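PDB 3IQD: octopine dehydrogenase from Pecten maximus, which catalyses the NADH-dependent condensation of L-arginine with pyruvate to give D-octopine, and the reverse oxidation of octopine by NAD(+). Local coordinates for residues V113-Q118 with L144-R149; E252-A257 with D272-Q277; G225-E230 with V313-A318; K44-D49 with S67-I72. All coordinates share one frame; numbering follows the deposited sequence.

Overall arrangement
From the N terminus, the chain first closes contact 4, where the end of helix 38-46 meets the loop leading into strand 71-73, the antiparallel pair 51-56 and 62-67 being the chain in between. Contact 1 follows in series, joining the loop that follows strand 111-114 to the lead-in of strand 146-150 beside NADH; both contacts belong to the nucleotide-binding part. The other two lie in the alpha-helical domain. Contact 3 closes a long loop from residues 225-230 to hairpin strand 316-319, and contact 2, between helix 240-263 and the approach to helix 275-283, is nested inside it. None cross. Contacts 2 and 4 lie on opposite sides of the chain's centre, their own centres about 44 Å apart.

Contact 1 (V113-Q118 with L144-R149); sequences VGLPSQ and LPWACR. With NAI (1,4-dihydronicotinamide adenine dinucleotide), chain B.
Leu115 lies against Pro145, its CG 3.8 Å from the CD of that proline ring, while its carbonyl O is met by Leu144 CD1 at 3.6 Å. The two leucines carry most of the interface. Leu115 turns CG away from its own backbone N (chi1 -165°), which brings both methyls to the proline ring; CD2 also approaches Trp146 CH2. With an alanine here, a gap would probably open beside Pro145 and the indole would lose a neighbour. Leu144 works on two fronts. CD1 reaches Pro116, whose CD is 4.2 Å away, whereas CB and CD2 lie over one face of the nicotinamide, CB being 3.5 Å from C6N and CD2 3.8 Å from C3N. The peptide bond before Pro116 is cis, a geometry that proline tolerates better than other residues, and the same ring sets its CD 3.3 Å from the ribose O4D of NADH. Thr89 OG1 hydrogen-bonds the buried Leu115 O, and helix 180-188 lends His188 to the packing around Leu115 and Pro145. Farther along the strand, the carboxamide N7N of NADH makes a weak bond to Cys148 O. Between the two segments the contact is mainly apolar packing: branched and cyclic side chains form an apolar wall that probably positions the nicotinamide by shape, and polar recognition of the cofactor falls to the strand and other residues.

Contact 2 (E252-A257 with D272-Q277); sequences ECKDVA and DKDIYQ. Unlike the reference sequence in segment 272-277: Asp272 (reference Val).
The carboxylate of Asp272 lies flat against the methyl of Ala257, whose CB stands over one face, 3.6 Å from CG. The other flat group, the carboxylate of Asp274, likewise receives its partner from above its plane: Lys254 NZ sits over the face, 3.8 Å from OD1, a long salt bridge that owes more to charge than to directed bonding. The OD2 of Asp274 also has a weak hydrogen bond to Ser250 OG, one turn back on the same helix as Lys254. A lysine suits this place because its chain is long and supple. CG points away from the backbone N (chi1 -168°) and later bends fold the chain over the Asp272 backbone, with CD 3.4 Å from its O, before the ammonium turns to Asp274. Replacing Lys254 with an alanine would probably leave the Asp274 carboxylate without its positively charged partner and uncover the backbone of Asp272. The small Ala257 lets the loop come close to the helix. Asp272, buried there with Ile205 and Glu202 near it, may have a raised pKa. Lys273 points the other way, pairing with Glu281 and touching Met206, an L-arginine-binding residue. Asp274 occupies the N-cap position of helix 275-283, though its side chain makes no capping bond. The arrangement is that of an interhelical connection in the alpha-helical domain: a loop laid along helix 240-263 just before the next helix starts.

Contact 3 (G225-E230 with V313-A318); sequences GKPVPE and VDAGVA. Unlike the reference sequence in segment 313-318: Ala315 (reference Gly).
Val313 CG2 meets the ring of Pro227 at its CB, 3.9 Å away, so that the branched side chain flanks the proline. Asp314 contributes its backbone instead: its O lies 3.3 Å from Pro227 CG, while the carboxylate stays at the exposed surface. Ala315 follows, with CB 3.7 Å from the same CG, and the rigid proline ring thus rests against three successive residues. Val313 to Gly316 form a type II turn, and the paired backbone bonds between Val313 and Gly316 make it the tight end of the beta-hairpin built from strands 310-313 and 316-319. Ala315 has a positive phi of 67° at the third turn position, where glycine is commoner. Gly316 adopts backbone angles that suit glycine alone, and a side chain on it would point toward Val228. Val317 then forms a single antiparallel hydrogen-bonded bridge with Val228. Val228 N gives a nearly straight bond to Val317 O (3.1 Å, 172°), lying in the carbonyl plane; the return bond, from Val317 N to Val228 O at 2.9 Å, is more bent (136°), its donor tilted from that plane. Beside the bridge, Val317 CG1 packs on Val228 CG2 at 3.8 Å, and Val228 in turn leans on Arg219 and Trp220 of helix 211-220.

Contact 4 (K44-D49 with S67-I72); sequences KALGAD and SRPKVI
Arg68 reaches across to the turn that follows helix 38-46, where its NH1 makes a weak, strongly bent hydrogen bond to Gly47 O (2.8 Å, 119°). The oxygen comes to the edge of the guanidinium, near its plane. The aliphatic part of the chain lies alongside a second carbonyl of the turn, two residues on, with Arg68 CD 3.2 Å from Asp49 O, and a bend at chi3 (70°) swings the guanidinium back over the turn. Deeper in, Leu46 puts CD2 3.9 Å from Ile72 CD1, the two side chains crossing at about a right angle, and the same methyl approaches Pro69 CD. Behind this packing stands the type II' turn from Leu46 to Asp49, closed by Asp49 N to Leu46 O at 3.1 Å. Gly47 suits its second position, having a positive phi. Asp49 turns its carboxylate to a salt bridge with Arg155, which also touches Leu46. Ile72 is set by Val31 of the neighbouring parallel strand and by Trp42 and Thr43 of helix 38-46, a mostly apolar bed for a branched side chain. The arrangement belongs to the Rossmann-type nucleotide-binding domain, in which the helix opening at the NADH-binding residue Glu38 packs here, by its far end, on the edge of the parallel strands.

Contact 1 (V113-Q118 with L144-R149)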
loop_
_atom_site.group_PDB
_atom_site.type_symbol
_atom_site.label_atom_id
_atom_site.label_comp_id
_atom_site.label_asym_id
_atom_site.label_seq_id
_atom_site.Cartn_x
_atom_site.Cartn_y
_atom_site.Cartn_z
ATOM N N VAL A 113 -9.149 -7.846 1.680
ATOM C CA VAL A 113 -8.740 -6.700 0.867
ATOM C C VAL A 113 -7.687 -5.850 1.573
ATOM O O VAL A 113 -7.811 -5.550 2.767
ATOM C CB VAL A 113 -9.967 -5.818 0.482
ATOM C CG1 VAL A 113 -9.560 -4.671 -0.420
ATOM C CG2 VAL A 113 -11.033 -6.648 -0.214
ATOM N N GLY A 114 -6.647 -5.481 0.827
ATOM C CA GLY A 114 -5.617 -4.567 1.310
ATOM C C GLY A 114 -5.793 -3.216 0.646
ATOM O O GLY A 114 -5.527 -3.068 -0.547
ATOM N N LEU A 115 -6.238 -2.227 1.414
ATOM C CA LEU A 115 -6.568 -0.916 0.855
ATOM C C LEU A 115 -5.889 0.212 1.635
ATOM O O LEU A 115 -6.508 0.816 2.511
ATOM C CB LEU A 115 -8.093 -0.724 0.840
ATOM C CG LEU A 115 -8.715 0.387 -0.005
ATOM C CD1 LEU A 115 -8.838 -0.045 -1.439
ATOM C CD2 LEU A 115 -10.069 0.784 0.542
ATOM N N PRO A 116 -4.606 0.489 1.331
ATOM C CA PRO A 116 -3.751 -0.203 0.380
ATOM C C PRO A 116 -3.067 -1.412 1.017
ATOM O O PRO A 116 -3.133 -1.595 2.235
ATOM C CB PRO A 116 -2.710 0.857 0.035
ATOM C CG PRO A 116 -2.551 1.618 1.279
ATOM C CD PRO A 116 -3.893 1.610 1.967
ATOM N N SER A 117 -2.426 -2.229 0.188
ATOM C CA SER A 117 -1.733 -3.423 0.650
ATOM C C SER A 117 -0.353 -3.121 1.190
ATOM O O SER A 117 0.034 -3.620 2.250
ATOM C CB SER A 117 -1.583 -4.410 -0.505
ATOM O OG SER A 117 -2.660 -5.316 -0.509
ATOM N N GLN A 118 0.377 -2.293 0.443
ATOM C CA GLN A 118 1.837 -2.234 0.505
ATOM C C GLN A 118 2.391 -3.600 0.076
ATOM O O GLN A 118 1.625 -4.521 -0.207
ATOM C CB GLN A 118 2.330 -1.786 1.888
ATOM C CG GLN A 118 1.932 -0.350 2.242
ATOM C CD GLN A 118 2.619 0.677 1.353
ATOM O OE1 GLN A 118 3.856 0.794 1.351
ATOM N NE2 GLN A 118 1.823 1.429 0.590
ATOM N N LEU A 144 -4.265 4.263 -1.671
ATOM C CA LEU A 144 -5.575 4.605 -1.126
ATOM C C LEU A 144 -6.392 5.385 -2.162
ATOM O O LEU A 144 -5.888 6.340 -2.756
ATOM C CB LEU A 144 -5.428 5.408 0.170
ATOM C CG LEU A 144 -6.668 5.614 1.045
ATOM C CD1 LEU A 144 -7.037 4.345 1.810
ATOM C CD2 LEU A 144 -6.438 6.761 2.006
ATOM N N PRO A 145 -7.649 4.960 -2.401
ATOM C CA PRO A 145 -8.565 5.617 -3.349
ATOM C C PRO A 145 -8.657 7.141 -3.211
ATOM O O PRO A 145 -8.806 7.845 -4.217
ATOM C CB PRO A 145 -9.927 4.971 -3.043
ATOM C CG PRO A 145 -9.711 4.041 -1.880
ATOM C CD PRO A 145 -8.260 3.759 -1.800
ATOM N N TRP A 146 -8.558 7.644 -1.984
ATOM C CA TRP A 146 -8.758 9.070 -1.727
ATOM C C TRP A 146 -7.536 9.715 -1.102
ATOM O O TRP A 146 -6.683 9.035 -0.528
ATOM C CB TRP A 146 -9.954 9.291 -0.795
ATOM C CG TRP A 146 -11.042 8.286 -0.960
ATOM C CD1 TRP A 146 -12.072 8.332 -1.853
ATOM C CD2 TRP A 146 -11.204 7.070 -0.222
ATOM N NE1 TRP A 146 -12.869 7.224 -1.713
ATOM C CE2 TRP A 146 -12.359 6.431 -0.719
ATOM C CE3 TRP A 146 -10.483 6.458 0.811
ATOM C CZ2 TRP A 146 -12.817 5.213 -0.215
ATOM C CZ3 TRP A 146 -10.934 5.252 1.312
ATOM C CH2 TRP A 146 -12.094 4.641 0.798
ATOM N N ALA A 147 -7.458 11.033 -1.240
ATOM C CA ALA A 147 -6.625 11.852 -0.382
ATOM C C ALA A 147 -7.581 12.366 0.687
ATOM O O ALA A 147 -8.484 13.156 0.395
ATOM C CB ALA A 147 -6.003 12.998 -1.165
ATOM N N CYS A 148 -7.409 11.889 1.916
ATOM C CA CYS A 148 -8.359 12.195 2.987
ATOM C C CYS A 148 -7.728 12.548 4.337
ATOM O O CYS A 148 -6.604 12.143 4.641
ATOM C CB CYS A 148 -9.363 11.048 3.153
ATOM S SG CYS A 148 -8.616 9.423 3.366
ATOM N N ARG A 149 -8.466 13.315 5.135
ATOM C CA ARG A 149 -8.051 13.657 6.487
ATOM C C ARG A 149 -9.254 13.734 7.433
ATOM O O ARG A 149 -10.301 14.278 7.078
ATOM C CB ARG A 149 -7.257 14.971 6.499
ATOM C CG ARG A 149 -6.471 15.201 7.775
ATOM C CD ARG A 149 -5.017 15.536 7.473
ATOM N NE ARG A 149 -4.800 16.968 7.255
ATOM C CZ ARG A 149 -3.840 17.480 6.485
ATOM N NH1 ARG A 149 -3.004 16.679 5.830
ATOM N NH2 ARG A 149 -3.723 18.798 6.362
HETATM P PA NAI B . -3.574 6.629 9.450
HETATM O O1A NAI B . -2.217 7.096 9.829
HETATM O O2A NAI B . -4.586 7.705 9.529
HETATM O O5B NAI B . -3.980 5.404 10.397
HETATM C C5B NAI B . -3.846 5.469 11.794
HETATM C C4B NAI B . -4.418 4.162 12.317
HETATM O O4B NAI B . -3.409 3.171 12.389
HETATM C C3B NAI B . -4.992 4.274 13.712
HETATM O O3B NAI B . -6.328 4.688 13.671
HETATM C C2B NAI B . -4.864 2.857 14.216
HETATM O O2B NAI B . -6.016 2.114 13.889
HETATM C C1B NAI B . -3.650 2.306 13.477
HETATM N N9A NAI B . -2.488 2.298 14.391
HETATM C C8A NAI B . -1.640 3.343 14.674
HETATM N N7A NAI B . -0.714 2.926 15.571
HETATM C C5A NAI B . -0.960 1.632 15.871
HETATM C C6A NAI B . -0.322 0.730 16.719
HETATM N N6A NAI B . 0.927 0.975 17.101
HETATM N N1A NAI B . -0.811 -0.563 16.828
HETATM C C2A NAI B . -1.918 -0.954 16.088
HETATM N N3A NAI B . -2.546 -0.049 15.244
HETATM C C4A NAI B . -2.072 1.223 15.137
HETATM O O3 NAI B . -3.540 5.964 7.984
HETATM P PN NAI B . -4.500 6.452 6.785
HETATM O O1N NAI B . -4.365 7.915 6.639
HETATM O O2N NAI B . -5.864 5.871 6.930
HETATM O O5D NAI B . -3.768 5.755 5.539
HETATM C C5D NAI B . -3.771 4.350 5.405
HETATM C C4D NAI B . -2.651 3.929 4.464
HETATM O O4D NAI B . -2.876 4.496 3.189
HETATM C C3D NAI B . -1.298 4.420 4.952
HETATM O O3D NAI B . -0.374 3.368 4.825
HETATM C C2D NAI B . -0.924 5.556 4.022
HETATM O O2D NAI B . 0.451 5.516 3.714
HETATM C C1D NAI B . -1.790 5.312 2.787
HETATM N N1N NAI B . -2.275 6.554 2.142
HETATM C C2N NAI B . -2.814 7.601 2.858
HETATM C C3N NAI B . -3.260 8.757 2.204
HETATM C C7N NAI B . -4.255 9.661 2.877
HETATM O O7N NAI B . -4.598 9.461 4.230
HETATM N N7N NAI B . -4.803 10.648 2.168
HETATM C C4N NAI B . -3.153 8.835 0.812
HETATM C C5N NAI B . -2.617 7.773 0.087
HETATM C C6N NAI B . -2.185 6.633 0.770
#

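Contact 2 (E252-A257 with D272-Q277)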
loop_
_atom_site.group_PDB
_atom_site.type_symbol
_atom_site.label_atom_id
_atom_site.label_comp_id
_atom_site.label_asym_id
_atom_site.label_seq_id
_atom_site.Cartn_x
_atom_site.Cartn_y
_atom_site.Cartn_z
ATOM N N GLU A 252 15.058 -2.426 -13.342
ATOM C CA GLU A 252 15.292 -3.540 -12.432
ATOM C C GLU A 252 13.978 -4.243 -12.076
ATOM O O GLU A 252 13.962 -5.452 -11.836
ATOM C CB GLU A 252 16.048 -3.065 -11.182
ATOM C CG GLU A 252 17.503 -2.660 -11.467
ATOM C CD GLU A 252 18.277 -2.193 -10.237
ATOM O OE1 GLU A 252 17.675 -1.953 -9.171
ATOM O OE2 GLU A 252 19.511 -2.062 -10.338
ATOM N N CYS A 253 12.882 -3.485 -12.066
ATOM C CA CYS A 253 11.540 -4.038 -11.868
ATOM C C CYS A 253 11.137 -4.931 -13.035
ATOM O O CYS A 253 10.612 -6.032 -12.834
ATOM C CB CYS A 253 10.504 -2.921 -11.698
ATOM S SG CYS A 253 10.567 -2.048 -10.122
ATOM N N LYS A 254 11.384 -4.444 -14.250
ATOM C CA LYS A 254 11.129 -5.202 -15.469
ATOM C C LYS A 254 11.989 -6.468 -15.498
ATOM O O LYS A 254 11.531 -7.535 -15.915
ATOM C CB LYS A 254 11.411 -4.330 -16.700
ATOM C CG LYS A 254 10.917 -4.905 -18.031
ATOM C CD LYS A 254 9.537 -4.369 -18.417
ATOM C CE LYS A 254 9.619 -3.022 -19.167
ATOM N NZ LYS A 254 10.047 -1.865 -18.308
ATOM N N ASP A 255 13.232 -6.337 -15.044
ATOM C CA ASP A 255 14.164 -7.460 -14.988
ATOM C C ASP A 255 13.628 -8.608 -14.136
ATOM O O ASP A 255 13.653 -9.771 -14.557
ATOM C CB ASP A 255 15.525 -6.998 -14.458
ATOM C CG ASP A 255 16.381 -6.354 -15.529
ATOM O OD1 ASP A 255 16.050 -6.499 -16.726
ATOM O OD2 ASP A 255 17.390 -5.708 -15.169
ATOM N N VAL A 256 13.139 -8.265 -12.945
ATOM C CA VAL A 256 12.590 -9.244 -12.012
ATOM C C VAL A 256 11.310 -9.852 -12.589
ATOM O O VAL A 256 11.123 -11.069 -12.542
ATOM C CB VAL A 256 12.342 -8.623 -10.615
ATOM C CG1 VAL A 256 11.642 -9.615 -9.692
ATOM C CG2 VAL A 256 13.648 -8.173 -10.003
ATOM N N ALA A 257 10.455 -8.999 -13.150
ATOM C CA ALA A 257 9.235 -9.435 -13.824
ATOM C C ALA A 257 9.519 -10.436 -14.951
ATOM O O ALA A 257 8.870 -11.483 -15.033
ATOM C CB ALA A 257 8.460 -8.231 -14.355
ATOM N N ASP A 272 3.971 -5.005 -16.165
ATOM C CA ASP A 272 5.090 -4.274 -15.581
ATOM C C ASP A 272 5.667 -3.358 -16.636
ATOM O O ASP A 272 6.224 -3.817 -17.637
ATOM C CB ASP A 272 6.179 -5.215 -15.093
ATOM C CG ASP A 272 5.844 -5.841 -13.781
ATOM O OD1 ASP A 272 5.176 -6.905 -13.776
ATOM O OD2 ASP A 272 6.259 -5.263 -12.753
ATOM N N LYS A 273 5.514 -2.062 -16.409
ATOM C CA LYS A 273 5.901 -1.058 -17.384
ATOM C C LYS A 273 6.905 -0.076 -16.796
ATOM O O LYS A 273 7.152 -0.074 -15.589
ATOM C CB LYS A 273 4.663 -0.335 -17.933
ATOM C CG LYS A 273 3.599 0.017 -16.883
ATOM C CD LYS A 273 2.271 0.433 -17.525
ATOM C CE LYS A 273 1.531 -0.763 -18.123
ATOM N NZ LYS A 273 0.471 -0.354 -19.083
ATOM N N ASP A 274 7.499 0.734 -17.669
ATOM C CA ASP A 274 8.406 1.786 -17.259
ATOM C C ASP A 274 7.667 2.775 -16.390
ATOM O O ASP A 274 6.498 3.070 -16.629
ATOM C CB ASP A 274 8.972 2.510 -18.482
ATOM C CG ASP A 274 10.290 1.926 -18.948
ATOM O OD1 ASP A 274 10.349 1.445 -20.104
ATOM O OD2 ASP A 274 11.266 1.949 -18.157
ATOM N N ILE A 275 8.358 3.280 -15.376
ATOM C CA ILE A 275 7.821 4.326 -14.518
ATOM C C ILE A 275 7.392 5.544 -15.348
ATOM O O ILE A 275 6.363 6.163 -15.067
ATOM C CB ILE A 275 8.824 4.707 -13.394
ATOM C CG1 ILE A 275 8.153 5.601 -12.350
ATOM C CG2 ILE A 275 10.109 5.334 -13.967
ATOM C CD1 ILE A 275 8.766 5.481 -10.979
ATOM N N TYR A 276 8.175 5.857 -16.381
ATOM C CA TYR A 276 7.866 6.950 -17.298
ATOM C C TYR A 276 6.589 6.654 -18.069
ATOM O O TYR A 276 5.713 7.513 -18.195
ATOM C CB TYR A 276 9.035 7.187 -18.260
ATOM C CG TYR A 276 8.750 8.169 -19.376
ATOM C CD1 TYR A 276 8.223 9.431 -19.106
ATOM C CD2 TYR A 276 9.026 7.844 -20.700
ATOM C CE1 TYR A 276 7.968 10.337 -20.122
ATOM C CE2 TYR A 276 8.776 8.747 -21.727
ATOM C CZ TYR A 276 8.245 9.991 -21.426
ATOM O OH TYR A 276 7.987 10.892 -22.429
ATOM N N GLN A 277 6.500 5.427 -18.574
ATOM C CA GLN A 277 5.322 4.933 -19.265
ATOM C C GLN A 277 4.128 4.893 -18.311
ATOM O O GLN A 277 2.983 5.071 -18.730
ATOM C CB GLN A 277 5.615 3.541 -19.825
ATOM C CG GLN A 277 4.615 3.023 -20.839
ATOM C CD GLN A 277 5.077 1.730 -21.498
ATOM O OE1 GLN A 277 5.804 0.926 -20.895
ATOM N NE2 GLN A 277 4.652 1.520 -22.744
#

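Contact 3 (G225-E230 with V313-A318)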
loop_
_atom_site.group_PDB
_atom_site.type_symbol
_atom_site.label_atom_id
_atom_site.label_comp_id
_atom_site.label_asym_id
_atom_site.label_seq_id
_atom_site.Cartn_x
_atom_site.Cartn_y
_atom_site.Cartn_z
ATOM N N GLY A 225 25.981 17.752 5.224
ATOM C CA GLY A 225 25.574 18.085 6.591
ATOM C C GLY A 225 25.105 19.521 6.769
ATOM O O GLY A 225 24.529 19.863 7.803
ATOM N N LYS A 226 25.343 20.357 5.761
ATOM C CA LYS A 226 25.023 21.783 5.836
ATOM C C LYS A 226 23.527 22.048 5.670
ATOM O O LYS A 226 22.901 21.516 4.749
ATOM C CB LYS A 226 25.831 22.584 4.804
ATOM C CG LYS A 226 27.345 22.599 5.050
ATOM C CD LYS A 226 27.721 23.382 6.300
ATOM C CE LYS A 226 29.174 23.133 6.702
ATOM N NZ LYS A 226 29.576 23.935 7.906
ATOM N N PRO A 227 22.949 22.871 6.570
ATOM C CA PRO A 227 21.535 23.256 6.533
ATOM C C PRO A 227 21.125 24.046 5.282
ATOM O O PRO A 227 21.966 24.681 4.636
ATOM C CB PRO A 227 21.380 24.128 7.784
ATOM C CG PRO A 227 22.753 24.615 8.076
ATOM C CD PRO A 227 23.645 23.483 7.717
ATOM N N VAL A 228 19.835 23.985 4.954
ATOM C CA VAL A 228 19.251 24.729 3.833
ATOM C C VAL A 228 18.154 25.670 4.354
ATOM O O VAL A 228 17.516 25.365 5.357
ATOM C CB VAL A 228 18.715 23.784 2.709
ATOM C CG1 VAL A 228 19.863 23.021 2.054
ATOM C CG2 VAL A 228 17.654 22.814 3.232
ATOM N N PRO A 229 17.942 26.822 3.686
ATOM C CA PRO A 229 17.048 27.854 4.234
ATOM C C PRO A 229 15.642 27.356 4.578
ATOM O O PRO A 229 15.103 27.711 5.629
ATOM C CB PRO A 229 16.989 28.899 3.113
ATOM C CG PRO A 229 18.255 28.718 2.369
ATOM C CD PRO A 229 18.521 27.243 2.395
ATOM N N GLU A 230 15.061 26.543 3.703
ATOM C CA GLU A 230 13.698 26.058 3.893
ATOM C C GLU A 230 13.470 24.746 3.155
ATOM O O GLU A 230 14.244 24.385 2.263
ATOM C CB GLU A 230 12.679 27.104 3.430
ATOM C CG GLU A 230 12.861 27.572 1.990
ATOM C CD GLU A 230 11.549 27.945 1.329
ATOM O OE1 GLU A 230 10.623 27.102 1.329
ATOM O OE2 GLU A 230 11.449 29.076 0.805
ATOM N N VAL A 313 17.247 23.125 12.615
ATOM C CA VAL A 313 18.630 22.886 13.040
ATOM C C VAL A 313 19.400 24.198 13.131
ATOM O O VAL A 313 18.896 25.247 12.727
ATOM C CB VAL A 313 19.399 21.915 12.082
ATOM C CG1 VAL A 313 18.936 20.469 12.262
ATOM C CG2 VAL A 313 19.284 22.365 10.624
ATOM N N ASP A 314 20.617 24.133 13.666
ATOM C CA ASP A 314 21.538 25.262 13.618
ATOM C C ASP A 314 21.727 25.731 12.172
ATOM O O ASP A 314 22.072 24.944 11.286
ATOM C CB ASP A 314 22.886 24.898 14.260
ATOM C CG ASP A 314 24.000 25.877 13.899
ATOM O OD1 ASP A 314 23.799 27.106 14.012
ATOM O OD2 ASP A 314 25.085 25.411 13.500
ATOM N N ALA A 315 21.473 27.020 11.961
ATOM C CA ALA A 315 21.630 27.697 10.665
ATOM C C ALA A 315 20.671 27.250 9.549
ATOM O O ALA A 315 20.957 27.428 8.365
ATOM C CB ALA A 315 23.115 27.686 10.193
ATOM N N GLY A 316 19.525 26.697 9.929
ATOM C CA GLY A 316 18.456 26.460 8.967
ATOM C C GLY A 316 17.574 25.255 9.213
ATOM O O GLY A 316 17.059 25.042 10.316
ATOM N N VAL A 317 17.414 24.470 8.154
ATOM C CA VAL A 317 16.509 23.329 8.112
ATOM C C VAL A 317 17.273 22.078 7.646
ATOM O O VAL A 317 18.190 22.175 6.824
ATOM C CB VAL A 317 15.281 23.670 7.210
ATOM C CG1 VAL A 317 15.090 22.672 6.071
ATOM C CG2 VAL A 317 14.023 23.846 8.051
ATOM N N ALA A 318 16.914 20.920 8.197
ATOM C CA ALA A 318 17.568 19.654 7.857
ATOM C C ALA A 318 16.542 18.555 7.615
ATOM O O ALA A 318 15.467 18.579 8.220
ATOM C CB ALA A 318 18.535 19.238 8.950
#

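Contact 4 (K44-D49 with S67-I72)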
loop_
_atom_site.group_PDB
_atom_site.type_symbol
_atom_site.label_atom_id
_atom_site.label_comp_id
_atom_site.label_asym_id
_atom_site.label_seq_id
_atom_site.Cartn_x
_atom_site.Cartn_y
_atom_site.Cartn_z
ATOM N N LYS A 44 -17.910 6.477 21.611
ATOM C CA LYS A 44 -18.298 7.586 22.493
ATOM C C LYS A 44 -18.398 8.883 21.704
ATOM O O LYS A 44 -19.300 9.687 21.944
ATOM C CB LYS A 44 -17.321 7.765 23.670
ATOM C CG LYS A 44 -17.383 6.667 24.733
ATOM C CD LYS A 44 -17.147 7.209 26.159
ATOM C CE LYS A 44 -15.691 7.071 26.631
ATOM N NZ LYS A 44 -14.797 8.220 26.244
ATOM N N ALA A 45 -17.478 9.064 20.756
ATOM C CA ALA A 45 -17.419 10.267 19.931
ATOM C C ALA A 45 -18.604 10.366 18.977
ATOM O O ALA A 45 -19.275 11.399 18.921
ATOM C CB ALA A 45 -16.099 10.329 19.163
ATOM N N LEU A 46 -18.862 9.288 18.239
ATOM C CA LEU A 46 -19.940 9.277 17.251
ATOM C C LEU A 46 -21.314 9.410 17.910
ATOM O O LEU A 46 -22.210 10.049 17.352
ATOM C CB LEU A 46 -19.875 8.021 16.368
ATOM C CG LEU A 46 -20.891 7.887 15.223
ATOM C CD1 LEU A 46 -20.752 9.024 14.220
ATOM C CD2 LEU A 46 -20.779 6.537 14.521
ATOM N N GLY A 47 -21.466 8.818 19.095
ATOM C CA GLY A 47 -22.736 8.831 19.811
ATOM C C GLY A 47 -23.853 8.290 18.947
ATOM O O GLY A 47 -23.671 7.293 18.244
ATOM N N ALA A 48 -24.999 8.965 18.976
ATOM C CA ALA A 48 -26.174 8.553 18.204
ATOM C C ALA A 48 -26.210 9.162 16.796
ATOM O O ALA A 48 -27.144 8.921 16.024
ATOM C CB ALA A 48 -27.438 8.891 18.966
ATOM N N ASP A 49 -25.182 9.937 16.463
ATOM C CA ASP A 49 -25.119 10.633 15.183
ATOM C C ASP A 49 -24.603 9.726 14.070
ATOM O O ASP A 49 -24.178 8.593 14.322
ATOM C CB ASP A 49 -24.240 11.883 15.300
ATOM C CG ASP A 49 -24.616 12.753 16.491
ATOM O OD1 ASP A 49 -25.765 13.236 16.558
ATOM O OD2 ASP A 49 -23.751 12.958 17.362
ATOM N N SER A 67 -23.752 8.379 7.067
ATOM C CA SER A 67 -24.066 6.963 7.260
ATOM C C SER A 67 -23.647 6.483 8.646
ATOM O O SER A 67 -22.873 7.151 9.329
ATOM C CB SER A 67 -23.385 6.108 6.183
ATOM O OG SER A 67 -21.983 6.037 6.378
ATOM N N ARG A 68 -24.160 5.322 9.053
ATOM C CA ARG A 68 -23.727 4.680 10.296
ATOM C C ARG A 68 -23.338 3.219 10.093
ATOM O O ARG A 68 -24.055 2.472 9.427
ATOM C CB ARG A 68 -24.801 4.783 11.379
ATOM C CG ARG A 68 -24.479 5.788 12.465
ATOM C CD ARG A 68 -25.503 5.754 13.597
ATOM N NE ARG A 68 -25.421 4.540 14.406
ATOM C CZ ARG A 68 -25.093 4.504 15.696
ATOM N NH1 ARG A 68 -24.808 5.620 16.355
ATOM N NH2 ARG A 68 -25.062 3.341 16.331
ATOM N N PRO A 69 -22.183 2.812 10.649
ATOM C CA PRO A 69 -21.835 1.394 10.745
ATOM C C PRO A 69 -22.741 0.667 11.731
ATOM O O PRO A 69 -23.249 1.284 12.673
ATOM C CB PRO A 69 -20.395 1.415 11.279
ATOM C CG PRO A 69 -19.903 2.798 11.030
ATOM C CD PRO A 69 -21.108 3.668 11.177
ATOM N N LYS A 70 -22.934 -0.631 11.504
ATOM C CA LYS A 70 -23.728 -1.494 12.383
ATOM C C LYS A 70 -23.106 -1.577 13.779
ATOM O O LYS A 70 -23.804 -1.442 14.785
ATOM C CB LYS A 70 -23.863 -2.890 11.765
ATOM C CG LYS A 70 -24.656 -3.906 12.586
ATOM C CD LYS A 70 -26.092 -4.030 12.093
ATOM C CE LYS A 70 -26.659 -5.422 12.371
ATOM N NZ LYS A 70 -27.744 -5.791 11.402
ATOM N N VAL A 71 -21.793 -1.785 13.830
ATOM C CA VAL A 71 -21.061 -1.831 15.094
ATOM C C VAL A 71 -19.633 -1.319 14.911
ATOM O O VAL A 71 -19.034 -1.495 13.852
ATOM C CB VAL A 71 -21.071 -3.266 15.716
ATOM C CG1 VAL A 71 -20.223 -4.246 14.897
ATOM C CG2 VAL A 71 -20.634 -3.238 17.186
ATOM N N ILE A 72 -19.114 -0.656 15.943
ATOM C CA ILE A 72 -17.707 -0.251 16.001
ATOM C C ILE A 72 -17.071 -0.903 17.236
ATOM O O ILE A 72 -17.401 -0.554 18.373
ATOM C CB ILE A 72 -17.552 1.290 16.019
ATOM C CG1 ILE A 72 -18.192 1.897 14.757
ATOM C CG2 ILE A 72 -16.068 1.677 16.138
ATOM C CD1 ILE A 72 -18.635 3.337 14.894
#